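Side-chain contacts in ribosomal RNA processing protein 6 (Trypanosoma brucei brucei, PDB 4NLC), which probably trims RNA from its 3' end as a 3'-5' exoribonuclease of the nuclear exosome, here represented by its catalytic core: residues T172-A175 and L176-H180; E256-L259 and L260-E263; G37-P40 and F41-R44. The protein carries 1 engineered substitution. All coordinates share one frame; numbering follows the deposited sequence.

The three contacts are local, each within one continuous piece of chain, and two junctions join them in a row. Contact 1 (172-180) meets contact 2 (256-263) through Ile-174, whose CG2 lies 3.7 Å from CB of Glu-256; their centres are about 14 Å apart. Contact 2 in turn meets contact 3 (37-44) where NE2 of His-39 lies 2.8 Å from O of Ser-261, a probable hydrogen bond, with centres about 12 Å apart. Contacts 1 and 3 do not touch, their nearest atoms being about 14 Å apart. Helix 249-261 therefore bridges a helix of the exonuclease fold and the N-terminal region.

Contact 1 of 3, residues T172-A175 and L176-H180; sequences TSIA and LQNLH
Consecutive i to i+4 backbone bonds, from Leu-176 N to Thr-172 O, from Gln-177 N to Ser-173 O and from Asn-178 N to Ile-174 O, wind residues 172-178 into a short helix whose last turn ends in a Schellman motif. His-180, with positive phi, is the C-prime residue: its N bonds to Gln-177 O, while Met-181 N reaches back to Leu-176 O. A further bond, from Leu-179 N to Ala-175 O, is weak.

The carbonyl of Ile-174 is gripped twice by one residue. Besides the backbone N of Asn-178, 3.0 Å from Ile-174 O, the side-chain ND2 of Asn-178 donates to the same oxygen over 2.9 Å. This second donor stands above the carbonyl plane, 48° out of it, although the oxygen lies close to the plane of the amide. CG of Asn-178 sits beside its own backbone N (chi1 -82°), which folds the amide back over the preceding turn; ND2 also comes within 3.3 Å of Ile-174 CG2, the two side chains running alongside each other in the same direction.

On the adjoining flank a water joins Ser-173 to Gln-177, lying 2.7 Å from Ser-173 OG and donating to Gln-177 OE1. That amide oxygen also rests against the isoleucine, 3.9 Å from Ile-174 CG1. Ser-173 OG has a weak bond to His-183 O as well.

The helix follows directly on edge strand 169-171 of the exonuclease sheet, and Asp-171 OD1 accepts from Ser-173 N at its start. Thr-172 OG1 bonds to Phe-148 O, at the end of strand 145-148, and to ND1 of His-149. Ile-174, Ala-175 and Asn-178 pack on helix 249-261, whereas Thr-172, Leu-176 and Leu-179 touch helix 226-238.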
ATOM      1  N   THR A 172      -2.534  -0.072  16.041  1.00 22.79           N
ATOM      2  CA  THR A 172      -3.342   0.783  16.917  1.00 22.64           C
ATOM      3  C   THR A 172      -4.827   0.863  16.473  1.00 25.75           C
ATOM      4  O   THR A 172      -5.696   1.158  17.300  1.00 26.80           O
ATOM      5  CB  THR A 172      -2.699   2.174  17.107  1.00 25.84           C
ATOM      6  OG1 THR A 172      -2.288   2.685  15.849  1.00 23.42           O
ATOM      7  CG2 THR A 172      -1.519   2.140  18.046  1.00 17.99           C
ATOM      8  N   SER A 173      -5.114   0.573  15.195  1.00 20.88           N
ATOM      9  CA  SER A 173      -6.480   0.561  14.710  1.00 21.31           C
ATOM     10  C   SER A 173      -7.172  -0.718  15.241  1.00 25.79           C
ATOM     11  O   SER A 173      -8.316  -0.644  15.685  1.00 24.75           O
ATOM     12  CB  SER A 173      -6.511   0.645  13.186  1.00 25.27           C
ATOM     13  OG  SER A 173      -7.843   0.559  12.711  1.00 35.05           O
ATOM     14  N   ILE A 174      -6.450  -1.859  15.275  1.00 23.76           N
ATOM     15  CA  ILE A 174      -6.977  -3.119  15.826  1.00 24.79           C
ATOM     16  C   ILE A 174      -7.255  -2.929  17.327  1.00 30.67           C
ATOM     17  O   ILE A 174      -8.294  -3.385  17.799  1.00 32.81           O
ATOM     18  CB  ILE A 174      -6.086  -4.360  15.502  1.00 27.55           C
ATOM     19  CG1 ILE A 174      -6.054  -4.641  13.967  1.00 27.20           C
ATOM     20  CG2 ILE A 174      -6.550  -5.610  16.285  1.00 26.35           C
ATOM     21  CD1 ILE A 174      -5.142  -5.808  13.556  1.00 23.59           C
ATOM     22  N   ALA A 175      -6.368  -2.202  18.054  1.00 26.29           N
ATOM     23  CA  ALA A 175      -6.567  -1.876  19.478  1.00 26.19           C
ATOM     24  C   ALA A 175      -7.903  -1.139  19.669  1.00 27.79           C
ATOM     25  O   ALA A 175      -8.715  -1.550  20.482  1.00 27.13           O
ATOM     26  CB  ALA A 175      -5.419  -1.007  19.987  1.00 26.74           C
ATOM     27  N   LEU A 176      -8.157  -0.098  18.860  1.00 25.29           N
ATOM     28  CA  LEU A 176      -9.398   0.698  18.939  1.00 24.09           C
ATOM     29  C   LEU A 176     -10.650  -0.136  18.611  1.00 27.29           C
ATOM     30  O   LEU A 176     -11.627  -0.061  19.357  1.00 26.50           O
ATOM     31  CB  LEU A 176      -9.275   1.977  18.095  1.00 23.44           C
ATOM     32  CG  LEU A 176      -8.419   3.109  18.732  1.00 26.18           C
ATOM     33  CD1 LEU A 176      -8.005   4.160  17.711  1.00 24.43           C
ATOM     34  CD2 LEU A 176      -9.170   3.827  19.852  1.00 25.74           C
ATOM     35  N   GLN A 177     -10.584  -1.016  17.568  1.00 22.37           N
ATOM     36  CA  GLN A 177     -11.689  -1.925  17.218  1.00 20.69           C
ATOM     37  C   GLN A 177     -12.022  -2.850  18.419  1.00 25.68           C
ATOM     38  O   GLN A 177     -13.198  -3.044  18.749  1.00 23.87           O
ATOM     39  CB  GLN A 177     -11.292  -2.801  16.016  1.00 20.13           C
ATOM     40  CG  GLN A 177     -11.295  -2.084  14.674  1.00 30.16           C
ATOM     41  CD  GLN A 177     -10.865  -3.041  13.590  1.00 41.52           C
ATOM     42  OE1 GLN A 177      -9.679  -3.272  13.368  1.00 34.24           O
ATOM     43  NE2 GLN A 177     -11.818  -3.714  12.975  1.00 30.32           N
ATOM     44  N   ASN A 178     -10.968  -3.424  19.061  1.00 23.95           N
ATOM     45  CA  ASN A 178     -11.121  -4.317  20.216  1.00 24.40           C
ATOM     46  C   ASN A 178     -11.660  -3.630  21.471  1.00 28.64           C
ATOM     47  O   ASN A 178     -12.171  -4.312  22.335  1.00 29.28           O
ATOM     48  CB  ASN A 178      -9.819  -5.061  20.506  1.00 20.74           C
ATOM     49  CG  ASN A 178      -9.698  -6.248  19.588  1.00 37.38           C
ATOM     50  OD1 ASN A 178     -10.341  -7.286  19.769  1.00 36.42           O
ATOM     51  ND2 ASN A 178      -9.012  -6.063  18.502  1.00 23.62           N
ATOM     52  N   LEU A 179     -11.545  -2.299  21.566  1.00 26.65           N
ATOM     53  CA  LEU A 179     -12.069  -1.488  22.663  1.00 28.06           C
ATOM     54  C   LEU A 179     -13.459  -0.960  22.283  1.00 30.40           C
ATOM     55  O   LEU A 179     -14.050  -0.176  23.037  1.00 29.67           O
ATOM     56  CB  LEU A 179     -11.140  -0.293  22.948  1.00 28.82           C
ATOM     57  CG  LEU A 179      -9.812  -0.571  23.602  1.00 34.29           C
ATOM     58  CD1 LEU A 179      -8.837   0.559  23.331  1.00 33.94           C
ATOM     59  CD2 LEU A 179      -9.973  -0.822  25.081  1.00 38.98           C
ATOM     60  N   HIS A 180     -13.982  -1.417  21.112  1.00 25.81           N
ATOM     61  CA  HIS A 180     -15.290  -1.069  20.572  1.00 26.02           C
ATOM     62  C   HIS A 180     -15.384   0.441  20.361  1.00 32.07           C
ATOM     63  O   HIS A 180     -16.368   1.074  20.759  1.00 31.17           O
ATOM     64  CB  HIS A 180     -16.437  -1.595  21.479  1.00 27.16           C
ATOM     65  CG  HIS A 180     -16.521  -3.081  21.624  1.00 31.45           C
ATOM     66  ND1 HIS A 180     -15.708  -3.950  20.883  1.00 33.91           N
ATOM     67  CD2 HIS A 180     -17.303  -3.816  22.447  1.00 33.95           C
ATOM     68  CE1 HIS A 180     -16.036  -5.168  21.287  1.00 33.57           C
ATOM     69  NE2 HIS A 180     -16.998  -5.136  22.218  1.00 34.06           N
TER
HETATM   70  O   HOH W   1      -7.986  -1.968  11.790  1.00 33.89           O

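Contact 2 of 3, residues E256-L259 and L260-E263; sequences ESRL and LSLE
Near the C-terminal end of helix 249-261, Arg-258, Ser-261 and Leu-262 come together, with a serine hydroxyl folded back onto the carbonyl one turn earlier. Ser-261 OG donates to Arg-258 O over a short 2.6 Å. A chi1 of 78° holds the hydroxyl between its own backbone N and carbonyl carbon, directed back along the helix. Further into the helix the backbone bonds from Leu-260 N to Glu-256 O and from Ser-261 N to Ser-257 O are regular, but Leu-262 N makes two weak bonds, to Arg-258 O and Leu-259 O. CG of Leu-262 comes up beyond the first of these oxygens, obliquely to the carbonyl plane, 3.5 Å from Arg-258 O, and its side chain packs on Ile-45 and Lys-46 of helix 42-46. Glu-263, extended beyond CG, has OE1 in a salt bridge with Arg-156, while Ser-257 OG bonds to Val-253 O and Asp-171 N. The Arg-258 oxygen thus serves a strong side-chain donor and a weaker backbone one, and Ser-261 OG lies in the carbonyl plane, on a lone pair of Arg-258 O, at a C=O...OG angle of 123°.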
ATOM      1  N   GLU A 256      -3.793 -10.418  17.412  1.00 25.51           N
ATOM      2  CA  GLU A 256      -4.518 -10.033  16.206  1.00 25.27           C
ATOM      3  C   GLU A 256      -3.597  -9.323  15.211  1.00 28.14           C
ATOM      4  O   GLU A 256      -3.675  -9.619  14.023  1.00 27.67           O
ATOM      5  CB  GLU A 256      -5.759  -9.203  16.568  1.00 26.95           C
ATOM      6  CG  GLU A 256      -6.796 -10.023  17.319  1.00 36.02           C
ATOM      7  CD  GLU A 256      -7.618 -10.963  16.460  1.00 59.03           C
ATOM      8  OE1 GLU A 256      -7.204 -12.132  16.286  1.00 50.44           O
ATOM      9  OE2 GLU A 256      -8.688 -10.534  15.972  1.00 62.80           O
ATOM     10  N   SER A 257      -2.718  -8.403  15.702  1.00 23.62           N
ATOM     11  CA  SER A 257      -1.717  -7.676  14.904  1.00 23.19           C
ATOM     12  C   SER A 257      -0.701  -8.654  14.264  1.00 28.99           C
ATOM     13  O   SER A 257      -0.335  -8.466  13.114  1.00 28.98           O
ATOM     14  CB  SER A 257      -0.977  -6.652  15.760  1.00 23.23           C
ATOM     15  OG  SER A 257      -1.876  -5.795  16.448  1.00 21.63           O
ATOM     16  N   ARG A 258      -0.304  -9.722  14.991  1.00 27.12           N
ATOM     17  CA  ARG A 258       0.604 -10.771  14.505  1.00 27.40           C
ATOM     18  C   ARG A 258      -0.050 -11.525  13.328  1.00 30.85           C
ATOM     19  O   ARG A 258       0.598 -11.754  12.317  1.00 31.86           O
ATOM     20  CB  ARG A 258       0.972 -11.729  15.655  1.00 29.35           C
ATOM     21  CG  ARG A 258       1.659 -13.032  15.233  1.00 33.40           C
ATOM     22  CD  ARG A 258       2.484 -13.635  16.356  1.00 45.34           C
ATOM     23  NE  ARG A 258       1.648 -14.172  17.426  1.00 52.33           N
ATOM     24  CZ  ARG A 258       1.841 -13.945  18.720  1.00 63.57           C
ATOM     25  NH1 ARG A 258       2.879 -13.222  19.128  1.00 49.10           N
ATOM     26  NH2 ARG A 258       1.015 -14.462  19.618  1.00 50.92           N
ATOM     27  N   LEU A 259      -1.340 -11.857  13.447  1.00 26.68           N
ATOM     28  CA  LEU A 259      -2.115 -12.489  12.388  1.00 27.19           C
ATOM     29  C   LEU A 259      -2.134 -11.625  11.132  1.00 30.67           C
ATOM     30  O   LEU A 259      -2.024 -12.161  10.026  1.00 29.82           O
ATOM     31  CB  LEU A 259      -3.540 -12.816  12.869  1.00 27.77           C
ATOM     32  CG  LEU A 259      -3.614 -13.916  13.954  1.00 33.28           C
ATOM     33  CD1 LEU A 259      -5.004 -14.058  14.497  1.00 33.06           C
ATOM     34  CD2 LEU A 259      -3.156 -15.247  13.426  1.00 36.76           C
ATOM     35  N   LEU A 260      -2.205 -10.289  11.305  1.00 27.71           N
ATOM     36  CA  LEU A 260      -2.154  -9.326  10.193  1.00 27.25           C
ATOM     37  C   LEU A 260      -0.754  -9.300   9.543  1.00 28.55           C
ATOM     38  O   LEU A 260      -0.653  -9.178   8.321  1.00 28.84           O
ATOM     39  CB  LEU A 260      -2.567  -7.920  10.655  1.00 27.35           C
ATOM     40  CG  LEU A 260      -2.856  -6.904   9.550  1.00 32.54           C
ATOM     41  CD1 LEU A 260      -4.076  -7.305   8.738  1.00 33.33           C
ATOM     42  CD2 LEU A 260      -3.048  -5.533  10.119  1.00 33.71           C
ATOM     43  N   SER A 261       0.307  -9.444  10.351  1.00 23.22           N
ATOM     44  CA  SER A 261       1.689  -9.491   9.853  1.00 22.85           C
ATOM     45  C   SER A 261       1.969 -10.771   9.063  1.00 26.04           C
ATOM     46  O   SER A 261       2.902 -10.793   8.277  1.00 25.18           O
ATOM     47  CB  SER A 261       2.693  -9.315  10.989  1.00 27.34           C
ATOM     48  OG  SER A 261       2.857 -10.497  11.750  1.00 36.85           O
ATOM     49  N   LEU A 262       1.137 -11.820   9.246  1.00 23.78           N
ATOM     50  CA  LEU A 262       1.207 -13.094   8.521  1.00 23.94           C
ATOM     51  C   LEU A 262       0.478 -13.057   7.169  1.00 28.72           C
ATOM     52  O   LEU A 262       0.559 -14.003   6.381  1.00 29.01           O
ATOM     53  CB  LEU A 262       0.719 -14.246   9.406  1.00 24.55           C
ATOM     54  CG  LEU A 262       1.644 -14.582  10.591  1.00 29.22           C
ATOM     55  CD1 LEU A 262       0.942 -15.483  11.579  1.00 30.69           C
ATOM     56  CD2 LEU A 262       2.953 -15.228  10.101  1.00 29.21           C
ATOM     57  N   GLU A 263      -0.190 -11.950   6.877  1.00 26.53           N
ATOM     58  CA  GLU A 263      -0.841 -11.782   5.588  1.00 27.56           C
ATOM     59  C   GLU A 263       0.204 -11.580   4.503  1.00 31.68           C
ATOM     60  O   GLU A 263       1.304 -11.080   4.766  1.00 30.80           O
ATOM     61  CB  GLU A 263      -1.848 -10.640   5.609  1.00 29.14           C
ATOM     62  CG  GLU A 263      -3.020 -10.990   6.519  1.00 37.48           C
ATOM     63  CD  GLU A 263      -4.227 -10.084   6.469  1.00 46.81           C
ATOM     64  OE1 GLU A 263      -4.161  -9.030   5.801  1.00 55.53           O
ATOM     65  OE2 GLU A 263      -5.224 -10.407   7.151  1.00 49.75           O
TER

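Contact 3 of 3, residues G37-P40 and F41-R44; sequences GVHP and FAER
Phe-41, Pro-40 and His-39 are the first three residues of a type I beta turn, His-39 to Ala-42, that leads into helix 42-46 with Phe-41 at its N-cap position. The turn is closed by Ala-42 N donating to His-39 O over 3.2 Å.

The imidazole of His-39 turns back to meet the amide of Phe-41. Its CG is trans to the backbone N (chi1 -174°), which brings ND1 up to that amide; Phe-41 N lies 3.2 Å from His-39 ND1 and donates to it, only 6° out of the ring plane and with an N-H...N angle of 142°. The histidine and phenylalanine side chains cross at about a right angle, CE1 of His-39 being 3.9 Å from CB of Phe-41. Pro-40 adds a looser apolar touch, its CG 4.3 Å from CD2 of Phe-41. Further out, the Phe-41 ring meets Tyr-165 and Tyr-24, and its CE1 lies 3.5 Å above the guanidinium plane of Arg-44, whose NH1 is in a salt bridge with Glu-27.

A water completes the start of the helix: it donates to Pro-40 O and Glu-43 OE1 and accepts from Arg-44 N, so a backbone amide of the first turn is served by solvent. Glu-43 reaches it through a bend at chi2.

Since ND1 of His-39 accepts from an amide, it should carry no proton; NE2, which donates to Ser-261 O, would then hold the hydrogen, consistent with a neutral ring fixed in its rotation by a bond at each nitrogen.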
ATOM      1  N   GLY A  37       2.787 -18.036  -2.706  1.00 36.16           N
ATOM      2  CA  GLY A  37       1.837 -18.413  -1.654  1.00 36.26           C
ATOM      3  C   GLY A  37       2.438 -18.743  -0.288  1.00 38.55           C
ATOM      4  O   GLY A  37       1.729 -19.223   0.594  1.00 37.68           O
ATOM      5  N   VAL A  38       3.746 -18.472  -0.092  1.00 34.35           N
ATOM      6  CA  VAL A  38       4.459 -18.732   1.158  1.00 33.14           C
ATOM      7  C   VAL A  38       5.036 -17.414   1.711  1.00 35.27           C
ATOM      8  O   VAL A  38       5.841 -16.737   1.064  1.00 33.46           O
ATOM      9  CB  VAL A  38       5.557 -19.834   1.007  1.00 38.02           C
ATOM     10  CG1 VAL A  38       6.281 -20.099   2.334  1.00 37.39           C
ATOM     11  CG2 VAL A  38       4.977 -21.141   0.440  1.00 39.22           C
ATOM     12  N   HIS A  39       4.614 -17.062   2.919  1.00 30.10           N
ATOM     13  CA  HIS A  39       5.147 -15.922   3.647  1.00 28.08           C
ATOM     14  C   HIS A  39       6.502 -16.436   4.184  1.00 30.60           C
ATOM     15  O   HIS A  39       6.508 -17.408   4.948  1.00 30.05           O
ATOM     16  CB  HIS A  39       4.187 -15.590   4.789  1.00 27.65           C
ATOM     17  CG  HIS A  39       4.514 -14.357   5.553  1.00 29.30           C
ATOM     18  ND1 HIS A  39       5.727 -14.208   6.213  1.00 30.26           N
ATOM     19  CD2 HIS A  39       3.726 -13.293   5.824  1.00 29.59           C
ATOM     20  CE1 HIS A  39       5.630 -13.059   6.860  1.00 29.36           C
ATOM     21  NE2 HIS A  39       4.445 -12.466   6.641  1.00 29.03           N
ATOM     22  N   PRO A  40       7.653 -15.845   3.787  1.00 27.35           N
ATOM     23  CA  PRO A  40       8.948 -16.430   4.186  1.00 26.98           C
ATOM     24  C   PRO A  40       9.322 -16.291   5.660  1.00 30.95           C
ATOM     25  O   PRO A  40      10.223 -16.980   6.122  1.00 30.45           O
ATOM     26  CB  PRO A  40       9.947 -15.752   3.260  1.00 28.13           C
ATOM     27  CG  PRO A  40       9.324 -14.474   2.890  1.00 32.10           C
ATOM     28  CD  PRO A  40       7.847 -14.707   2.860  1.00 27.84           C
ATOM     29  N   PHE A  41       8.625 -15.441   6.401  1.00 28.39           N
ATOM     30  CA  PHE A  41       8.885 -15.322   7.835  1.00 28.38           C
ATOM     31  C   PHE A  41       7.737 -15.914   8.690  1.00 30.61           C
ATOM     32  O   PHE A  41       7.679 -15.652   9.883  1.00 29.51           O
ATOM     33  CB  PHE A  41       9.223 -13.870   8.211  1.00 29.16           C
ATOM     34  CG  PHE A  41      10.594 -13.494   7.720  1.00 30.54           C
ATOM     35  CD1 PHE A  41      11.735 -13.935   8.384  1.00 34.36           C
ATOM     36  CD2 PHE A  41      10.751 -12.744   6.561  1.00 31.69           C
ATOM     37  CE1 PHE A  41      13.012 -13.625   7.895  1.00 34.89           C
ATOM     38  CE2 PHE A  41      12.022 -12.406   6.096  1.00 33.70           C
ATOM     39  CZ  PHE A  41      13.144 -12.870   6.748  1.00 32.25           C
ATOM     40  N   ALA A  42       6.853 -16.738   8.091  1.00 28.55           N
ATOM     41  CA  ALA A  42       5.703 -17.316   8.814  1.00 29.87           C
ATOM     42  C   ALA A  42       6.101 -18.099  10.061  1.00 32.94           C
ATOM     43  O   ALA A  42       5.539 -17.856  11.121  1.00 32.87           O
ATOM     44  CB  ALA A  42       4.834 -18.166   7.894  1.00 31.17           C
ATOM     45  N   GLU A  43       7.119 -18.954   9.951  1.00 29.71           N
ATOM     46  CA  GLU A  43       7.632 -19.771  11.061  1.00 31.55           C
ATOM     47  C   GLU A  43       8.258 -18.902  12.167  1.00 36.39           C
ATOM     48  O   GLU A  43       8.015 -19.153  13.339  1.00 36.62           O
ATOM     49  CB  GLU A  43       8.638 -20.831  10.563  1.00 33.39           C
ATOM     50  CG  GLU A  43       8.092 -21.742   9.479  1.00 48.63           C
ATOM     51  CD  GLU A  43       8.326 -21.309   8.039  1.00 85.87           C
ATOM     52  OE1 GLU A  43       8.540 -20.099   7.781  1.00 64.86           O
ATOM     53  OE2 GLU A  43       8.271 -22.197   7.157  1.00 95.95           O
ATOM     54  N   ARG A  44       9.034 -17.867  11.796  1.00 32.73           N
ATOM     55  CA  ARG A  44       9.627 -16.971  12.797  1.00 31.45           C
ATOM     56  C   ARG A  44       8.557 -16.160  13.564  1.00 32.01           C
ATOM     57  O   ARG A  44       8.631 -16.083  14.790  1.00 30.62           O
ATOM     58  CB  ARG A  44      10.676 -16.055  12.166  1.00 30.78           C
ATOM     59  CG  ARG A  44      11.631 -15.478  13.190  1.00 39.72           C
ATOM     60  CD  ARG A  44      12.684 -14.604  12.550  1.00 56.70           C
ATOM     61  NE  ARG A  44      13.666 -15.355  11.762  1.00 48.97           N
ATOM     62  CZ  ARG A  44      14.615 -14.776  11.039  1.00 66.99           C
ATOM     63  NH1 ARG A  44      14.729 -13.458  11.019  1.00 54.05           N
ATOM     64  NH2 ARG A  44      15.464 -15.512  10.336  1.00 63.59           N
TER
HETATM   65  O   HOH W   2      10.448 -18.020   9.055  1.00 45.31           O